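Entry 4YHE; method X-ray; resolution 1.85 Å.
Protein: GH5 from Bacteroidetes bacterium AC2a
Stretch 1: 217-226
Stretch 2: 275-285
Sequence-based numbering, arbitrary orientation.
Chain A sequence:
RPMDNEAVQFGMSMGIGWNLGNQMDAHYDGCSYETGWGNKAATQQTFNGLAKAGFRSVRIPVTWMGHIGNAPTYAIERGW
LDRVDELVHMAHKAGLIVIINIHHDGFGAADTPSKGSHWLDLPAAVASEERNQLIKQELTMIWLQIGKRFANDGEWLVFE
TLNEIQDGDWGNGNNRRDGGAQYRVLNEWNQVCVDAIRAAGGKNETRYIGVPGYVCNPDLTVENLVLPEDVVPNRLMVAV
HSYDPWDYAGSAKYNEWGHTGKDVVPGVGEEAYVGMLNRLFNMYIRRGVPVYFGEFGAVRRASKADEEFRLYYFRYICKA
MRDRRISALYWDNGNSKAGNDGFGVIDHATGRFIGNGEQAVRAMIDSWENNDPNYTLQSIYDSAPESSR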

ATOM      1  N   ASN A 217      -3.643   5.538  -7.743  1.00 17.65           N
ATOM      2  CA  ASN A 217      -4.345   5.012  -8.859  1.00 17.47           C
ATOM      3  C   ASN A 217      -3.301   4.668  -9.911  1.00 17.59           C
ATOM      4  O   ASN A 217      -2.572   5.552 -10.371  1.00 15.43           O
ATOM      5  CB  ASN A 217      -5.332   6.066  -9.424  1.00 18.35           C
ATOM      6  CG  ASN A 217      -6.040   5.596 -10.672  1.00 18.87           C
ATOM      7  OD1 ASN A 217      -5.527   5.686 -11.792  1.00 18.96           O
ATOM      8  ND2 ASN A 217      -7.250   5.121 -10.492  1.00 21.07           N
ATOM      9  N   PRO A 218      -3.215   3.375 -10.286  1.00 17.84           N
ATOM     10  CA  PRO A 218      -2.187   2.985 -11.261  1.00 18.50           C
ATOM     11  C   PRO A 218      -2.147   3.811 -12.554  1.00 18.31           C
ATOM     12  O   PRO A 218      -1.077   4.252 -12.982  1.00 19.77           O
ATOM     13  CB  PRO A 218      -2.514   1.518 -11.546  1.00 18.30           C
ATOM     14  CG  PRO A 218      -3.192   1.034 -10.323  1.00 18.94           C
ATOM     15  CD  PRO A 218      -3.996   2.218  -9.814  1.00 17.97           C
ATOM     16  N   ASP A 219      -3.282   4.015 -13.200  1.00 18.11           N
ATOM     17  CA  ASP A 219      -3.256   4.781 -14.438  1.00 18.01           C
ATOM     18  C   ASP A 219      -2.849   6.233 -14.261  1.00 17.91           C
ATOM     19  O   ASP A 219      -2.058   6.736 -15.067  1.00 17.67           O
ATOM     20  CB  ASP A 219      -4.558   4.626 -15.194  1.00 19.25           C
ATOM     21  CG  ASP A 219      -4.703   3.214 -15.770  1.00 21.15           C
ATOM     22  OD1 ASP A 219      -3.659   2.546 -16.013  1.00 24.13           O
ATOM     23  OD2 ASP A 219      -5.826   2.767 -15.944  1.00 21.12           O
ATOM     24  N   LEU A 220      -3.341   6.908 -13.209  1.00 17.27           N
ATOM     25  CA  LEU A 220      -2.962   8.302 -12.998  1.00 17.17           C
ATOM     26  C   LEU A 220      -1.484   8.378 -12.620  1.00 17.04           C
ATOM     27  O   LEU A 220      -0.813   9.380 -12.873  1.00 17.02           O
ATOM     28  CB  LEU A 220      -3.838   8.978 -11.943  1.00 17.54           C
ATOM     29  CG  LEU A 220      -5.326   9.145 -12.293  1.00 18.22           C
ATOM     30  CD1 LEU A 220      -6.024   9.863 -11.143  1.00 18.42           C
ATOM     31  CD2 LEU A 220      -5.484   9.956 -13.570  1.00 19.17           C
ATOM     32  N   THR A 221      -0.976   7.289 -12.045  1.00 16.65           N
ATOM     33  CA  THR A 221       0.448   7.162 -11.741  1.00 17.08           C
ATOM     34  C   THR A 221       1.283   7.067 -13.025  1.00 16.72           C
ATOM     35  O   THR A 221       2.162   7.909 -13.282  1.00 15.17           O
ATOM     36  CB  THR A 221       0.707   5.931 -10.813  1.00 16.66           C
ATOM     37  OG1 THR A 221      -0.067   6.066  -9.623  1.00 15.89           O
ATOM     38  CG2 THR A 221       2.194   5.838 -10.422  1.00 18.05           C
ATOM     39  N   VAL A 222       1.001   6.041 -13.827  1.00 17.43           N
ATOM     40  CA  VAL A 222       1.662   5.853 -15.108  1.00 19.26           C
ATOM     41  C   VAL A 222       1.654   7.163 -15.917  1.00 19.53           C
ATOM     42  O   VAL A 222       2.664   7.546 -16.506  1.00 18.89           O
ATOM     43  CB  VAL A 222       1.009   4.701 -15.888  1.00 19.86           C
ATOM     44  CG1 VAL A 222       1.408   4.658 -17.357  1.00 20.15           C
ATOM     45  CG2 VAL A 222       1.319   3.360 -15.231  1.00 18.90           C
ATOM     46  N   GLU A 223       0.527   7.858 -15.902  1.00 20.72           N
ATOM     47  CA  GLU A 223       0.308   9.034 -16.759  1.00 20.72           C
ATOM     48  C   GLU A 223       0.902  10.346 -16.261  1.00 19.10           C
ATOM     49  O   GLU A 223       1.186  11.250 -17.073  1.00 17.44           O
ATOM     50  CB  GLU A 223      -1.213   9.208 -16.977  1.00 22.23           C
ATOM     51  CG  GLU A 223      -1.862   8.055 -17.775  1.00 23.82           C
ATOM     52  CD  GLU A 223      -3.371   7.892 -17.552  1.00 25.87           C
ATOM     53  OE1 GLU A 223      -4.014   8.782 -16.935  1.00 24.28           O
ATOM     54  OE2 GLU A 223      -3.925   6.848 -17.994  1.00 27.99           O
ATOM     55  N   ASN A 224       1.094  10.469 -14.944  1.00 17.96           N
ATOM     56  CA  ASN A 224       1.554  11.727 -14.351  1.00 17.56           C
ATOM     57  C   ASN A 224       2.693  11.696 -13.341  1.00 17.25           C
ATOM     58  O   ASN A 224       3.294  12.765 -13.065  1.00 17.85           O
ATOM     59  CB  ASN A 224       0.355  12.459 -13.724  1.00 18.20           C
ATOM     60  CG  ASN A 224      -0.755  12.658 -14.724  1.00 18.52           C
ATOM     61  OD1 ASN A 224      -0.645  13.513 -15.599  1.00 18.75           O
ATOM     62  ND2 ASN A 224      -1.786  11.823 -14.654  1.00 17.50           N
ATOM     63  N   LEU A 225       3.000  10.532 -12.761  1.00 16.49           N
ATOM     64  CA  LEU A 225       4.051  10.491 -11.765  1.00 17.55           C
ATOM     65  C   LEU A 225       5.389  10.809 -12.410  1.00 17.52           C
ATOM     66  O   LEU A 225       5.729  10.273 -13.473  1.00 17.64           O
ATOM     67  CB  LEU A 225       4.155   9.111 -11.094  1.00 19.14           C
ATOM     68  CG  LEU A 225       5.360   8.910 -10.150  1.00 19.66           C
ATOM     69  CD1 LEU A 225       4.945   8.033  -8.985  1.00 21.06           C
ATOM     70  CD2 LEU A 225       6.552   8.291 -10.873  1.00 20.88           C
ATOM     71  N   VAL A 226       6.129  11.673 -11.741  1.00 18.06           N
ATOM     72  CA  VAL A 226       7.515  11.961 -12.044  1.00 18.42           C
ATOM     73  C   VAL A 226       8.366  11.382 -10.932  1.00 19.42           C
ATOM     74  O   VAL A 226       8.213  11.743  -9.771  1.00 19.08           O
ATOM     75  CB  VAL A 226       7.751  13.469 -12.213  1.00 18.67           C
ATOM     76  CG1 VAL A 226       9.243  13.797 -12.384  1.00 19.54           C
ATOM     77  CG2 VAL A 226       7.025  13.925 -13.454  1.00 17.96           C
ATOM     78  N   GLY A 275      -4.775  -5.596 -18.049  1.00 17.84           N
ATOM     79  CA  GLY A 275      -4.435  -4.402 -18.808  1.00 17.53           C
ATOM     80  C   GLY A 275      -3.749  -3.388 -17.896  1.00 17.23           C
ATOM     81  O   GLY A 275      -2.739  -2.781 -18.251  1.00 16.74           O
ATOM     82  N   MET A 276      -4.311  -3.210 -16.698  1.00 17.87           N
ATOM     83  CA  MET A 276      -3.784  -2.262 -15.749  1.00 17.34           C
ATOM     84  C   MET A 276      -2.380  -2.670 -15.358  1.00 16.34           C
ATOM     85  O   MET A 276      -1.466  -1.855 -15.307  1.00 15.49           O
ATOM     86  CB  MET A 276      -4.696  -2.183 -14.533  1.00 18.96           C
ATOM     87  CG  MET A 276      -4.169  -1.255 -13.462  1.00 20.67           C
ATOM     88  SD  MET A 276      -3.165  -2.177 -12.276  1.00 23.63           S
ATOM     89  CE  MET A 276      -4.532  -2.958 -11.392  1.00 22.15           C
ATOM     90  N   LEU A 277      -2.192  -3.957 -15.132  1.00 15.29           N
ATOM     91  CA  LEU A 277      -0.872  -4.445 -14.773  1.00 15.35           C
ATOM     92  C   LEU A 277       0.104  -4.248 -15.909  1.00 15.32           C
ATOM     93  O   LEU A 277       1.256  -3.935 -15.671  1.00 15.38           O
ATOM     94  CB  LEU A 277      -0.939  -5.922 -14.361  1.00 15.08           C
ATOM     95  CG  LEU A 277      -1.744  -6.267 -13.092  1.00 15.78           C
ATOM     96  CD1 LEU A 277      -1.863  -7.773 -12.938  1.00 16.15           C
ATOM     97  CD2 LEU A 277      -1.123  -5.635 -11.850  1.00 15.84           C
ATOM     98  N   ASN A 278      -0.353  -4.468 -17.148  1.00 16.79           N
ATOM     99  CA  ASN A 278       0.493  -4.267 -18.318  1.00 16.75           C
ATOM    100  C   ASN A 278       1.012  -2.853 -18.436  1.00 17.97           C
ATOM    101  O   ASN A 278       2.177  -2.638 -18.787  1.00 18.51           O
ATOM    102  CB  ASN A 278      -0.247  -4.666 -19.592  1.00 17.99           C
ATOM    103  CG  ASN A 278      -0.280  -6.174 -19.797  1.00 19.72           C
ATOM    104  OD1 ASN A 278       0.573  -6.885 -19.278  1.00 21.16           O
ATOM    105  ND2 ASN A 278      -1.305  -6.672 -20.494  1.00 19.94           N
ATOM    106  N   ARG A 279       0.173  -1.879 -18.107  1.00 16.58           N
ATOM    107  CA  ARG A 279       0.621  -0.493 -18.138  1.00 17.14           C
ATOM    108  C   ARG A 279       1.752  -0.207 -17.145  1.00 15.36           C
ATOM    109  O   ARG A 279       2.699   0.477 -17.462  1.00 14.69           O
ATOM    110  CB  ARG A 279      -0.585   0.442 -17.996  1.00 18.23           C
ATOM    111  CG  ARG A 279      -1.470   0.314 -19.237  1.00 19.98           C
ATOM    112  CD  ARG A 279      -2.559   1.362 -19.332  1.00 21.12           C
ATOM    113  NE  ARG A 279      -3.624   1.156 -18.373  1.00 22.23           N
ATOM    114  CZ  ARG A 279      -4.649   0.310 -18.505  1.00 22.46           C
ATOM    115  NH1 ARG A 279      -4.770  -0.485 -19.549  1.00 21.57           N
ATOM    116  NH2 ARG A 279      -5.569   0.268 -17.549  1.00 23.61           N
ATOM    117  N   LEU A 280       1.673  -0.808 -15.965  1.00 14.61           N
ATOM    118  CA  LEU A 280       2.714  -0.701 -14.962  1.00 14.54           C
ATOM    119  C   LEU A 280       3.985  -1.445 -15.389  1.00 14.41           C
ATOM    120  O   LEU A 280       5.112  -1.002 -15.191  1.00 14.73           O
ATOM    121  CB  LEU A 280       2.197  -1.307 -13.664  1.00 14.81           C
ATOM    122  CG  LEU A 280       1.088  -0.515 -12.950  1.00 15.45           C
ATOM    123  CD1 LEU A 280       0.561  -1.342 -11.772  1.00 16.04           C
ATOM    124  CD2 LEU A 280       1.628   0.828 -12.493  1.00 16.95           C
ATOM    125  N   PHE A 281       3.777  -2.605 -15.944  1.00 14.90           N
ATOM    126  CA  PHE A 281       4.907  -3.374 -16.434  1.00 15.90           C
ATOM    127  C   PHE A 281       5.674  -2.602 -17.486  1.00 15.61           C
ATOM    128  O   PHE A 281       6.871  -2.411 -17.360  1.00 15.85           O
ATOM    129  CB  PHE A 281       4.462  -4.705 -16.953  1.00 15.55           C
ATOM    130  CG  PHE A 281       5.601  -5.516 -17.518  1.00 16.93           C
ATOM    131  CD1 PHE A 281       6.408  -6.278 -16.685  1.00 17.31           C
ATOM    132  CD2 PHE A 281       5.890  -5.466 -18.864  1.00 19.05           C
ATOM    133  CE1 PHE A 281       7.466  -6.998 -17.185  1.00 18.31           C
ATOM    134  CE2 PHE A 281       6.957  -6.189 -19.384  1.00 19.25           C
ATOM    135  CZ  PHE A 281       7.741  -6.947 -18.547  1.00 19.78           C
ATOM    136  N   ASN A 282       4.979  -2.059 -18.478  1.00 17.89           N
ATOM    137  CA  ASN A 282       5.644  -1.352 -19.556  1.00 17.90           C
ATOM    138  C   ASN A 282       6.264  -0.007 -19.150  1.00 19.33           C
ATOM    139  O   ASN A 282       7.356   0.386 -19.644  1.00 18.69           O
ATOM    140  CB  ASN A 282       4.670  -1.167 -20.730  1.00 19.81           C
ATOM    141  CG  ASN A 282       4.290  -2.478 -21.390  1.00 21.88           C
ATOM    142  OD1 ASN A 282       5.103  -3.381 -21.534  1.00 24.65           O
ATOM    143  ND2 ASN A 282       3.049  -2.580 -21.805  1.00 23.97           N
ATOM    144  N   MET A 283       5.589   0.723 -18.272  1.00 18.20           N
ATOM    145  CA  MET A 283       6.099   2.009 -17.847  1.00 18.41           C
ATOM    146  C   MET A 283       7.315   1.896 -16.910  1.00 17.25           C
ATOM    147  O   MET A 283       8.224   2.703 -16.975  1.00 17.34           O
ATOM    148  CB  MET A 283       5.004   2.818 -17.157  1.00 20.30           C
ATOM    149  CG  MET A 283       5.398   4.245 -16.876  1.00 21.12           C
ATOM    150  SD  MET A 283       5.510   5.198 -18.408  1.00 25.81           S
ATOM    151  CE  MET A 283       5.832   6.838 -17.775  1.00 26.59           C
ATOM    152  N   TYR A 284       7.325   0.886 -16.046  1.00 16.04           N
ATOM    153  CA  TYR A 284       8.256   0.843 -14.947  1.00 15.84           C
ATOM    154  C   TYR A 284       9.139  -0.443 -15.038  1.00 15.60           C
ATOM    155  O   TYR A 284      10.345  -0.355 -15.256  1.00 16.78           O
ATOM    156  CB  TYR A 284       7.501   0.957 -13.606  1.00 15.36           C
ATOM    157  CG  TYR A 284       6.701   2.264 -13.469  1.00 15.82           C
ATOM    158  CD1 TYR A 284       7.312   3.490 -13.619  1.00 15.85           C
ATOM    159  CD2 TYR A 284       5.330   2.241 -13.198  1.00 16.16           C
ATOM    160  CE1 TYR A 284       6.588   4.689 -13.487  1.00 15.82           C
ATOM    161  CE2 TYR A 284       4.590   3.416 -13.101  1.00 15.85           C
ATOM    162  CZ  TYR A 284       5.207   4.628 -13.242  1.00 15.58           C
ATOM    163  OH  TYR A 284       4.440   5.818 -13.138  1.00 16.32           O
ATOM    164  N   ILE A 285       8.543  -1.595 -14.869  1.00 16.76           N
ATOM    165  CA  ILE A 285       9.319  -2.823 -14.716  1.00 17.19           C
ATOM    166  C   ILE A 285      10.261  -2.999 -15.920  1.00 19.21           C
ATOM    167  O   ILE A 285      11.447  -3.276 -15.752  1.00 19.54           O
ATOM    168  CB  ILE A 285       8.445  -4.055 -14.621  1.00 16.76           C
ATOM    169  CG1 ILE A 285       7.505  -4.015 -13.402  1.00 17.39           C
ATOM    170  CG2 ILE A 285       9.308  -5.327 -14.600  1.00 17.04           C
ATOM    171  CD1 ILE A 285       8.175  -3.984 -12.046  1.00 17.73           C
TER
HETATM  172  O   HOH W   1      -1.646   1.058 -14.649  1.00 26.63           O
HETATM  173  O   HOH W   2       5.331   7.776 -14.530  1.00 23.25           O

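The short helix that begins at Pro 218 packs beside the longer helix 275-285 with the two helices running in nearly the same direction, their axes 26° apart and 9.7 Å from each other at closest approach. Together the two stretches bury 469 Å² of surface.

Apolar packing centres on Val 222, which loses more area to the contact than any other residue. Its side chain fits as a knob into a hole formed by Arg 279, Leu 280, Met 283 and Tyr 284: Val 222 CG2 lies 3.7 Å from Leu 280 CD2 and 3.9 Å from Tyr 284 CE2, while Val 222 CG1 meets Met 283 CG at 4.0 Å. A compact, branched side chain suits this site because its two methyls can touch different walls of the pocket at once. One turn earlier, the CA-to-CB bond of the buried Pro 218 points toward the longer helix and sets Pro 218 CB 3.8 Å from Met 276 CG and 4.2 Å from Leu 280 CD1. Leu 280 thus touches both Pro 218 and Val 222.

The charged contact lies at a more open part of the interface. The CA-to-CB bond of Asp 219 points sideways to the longer helix, but its carboxylate reaches Arg 279 and forms a two-pronged salt bridge. Arg 279 NE donates to Asp 219 OD1 at 2.7 Å, almost linearly, and Arg 279 NH2 donates to Asp 219 OD2 at 3.0 Å; OD1 lies at the guanidinium edge, near its plane, where the N-H groups point.

Water extends these links. Water 1 donates to Asp 219 OD1 (2.9 Å) and to Met 276 O (3.0 Å), bridging the carboxylate to the opposing backbone. The buried Tyr 284 brings its hydroxyl close to Thr 221, Val 222 and Leu 225; Tyr 284 OH stands 3.1 Å from Thr 221 O and 2.6 Å from water 2, which in turn donates to Leu 225 O at 2.7 Å.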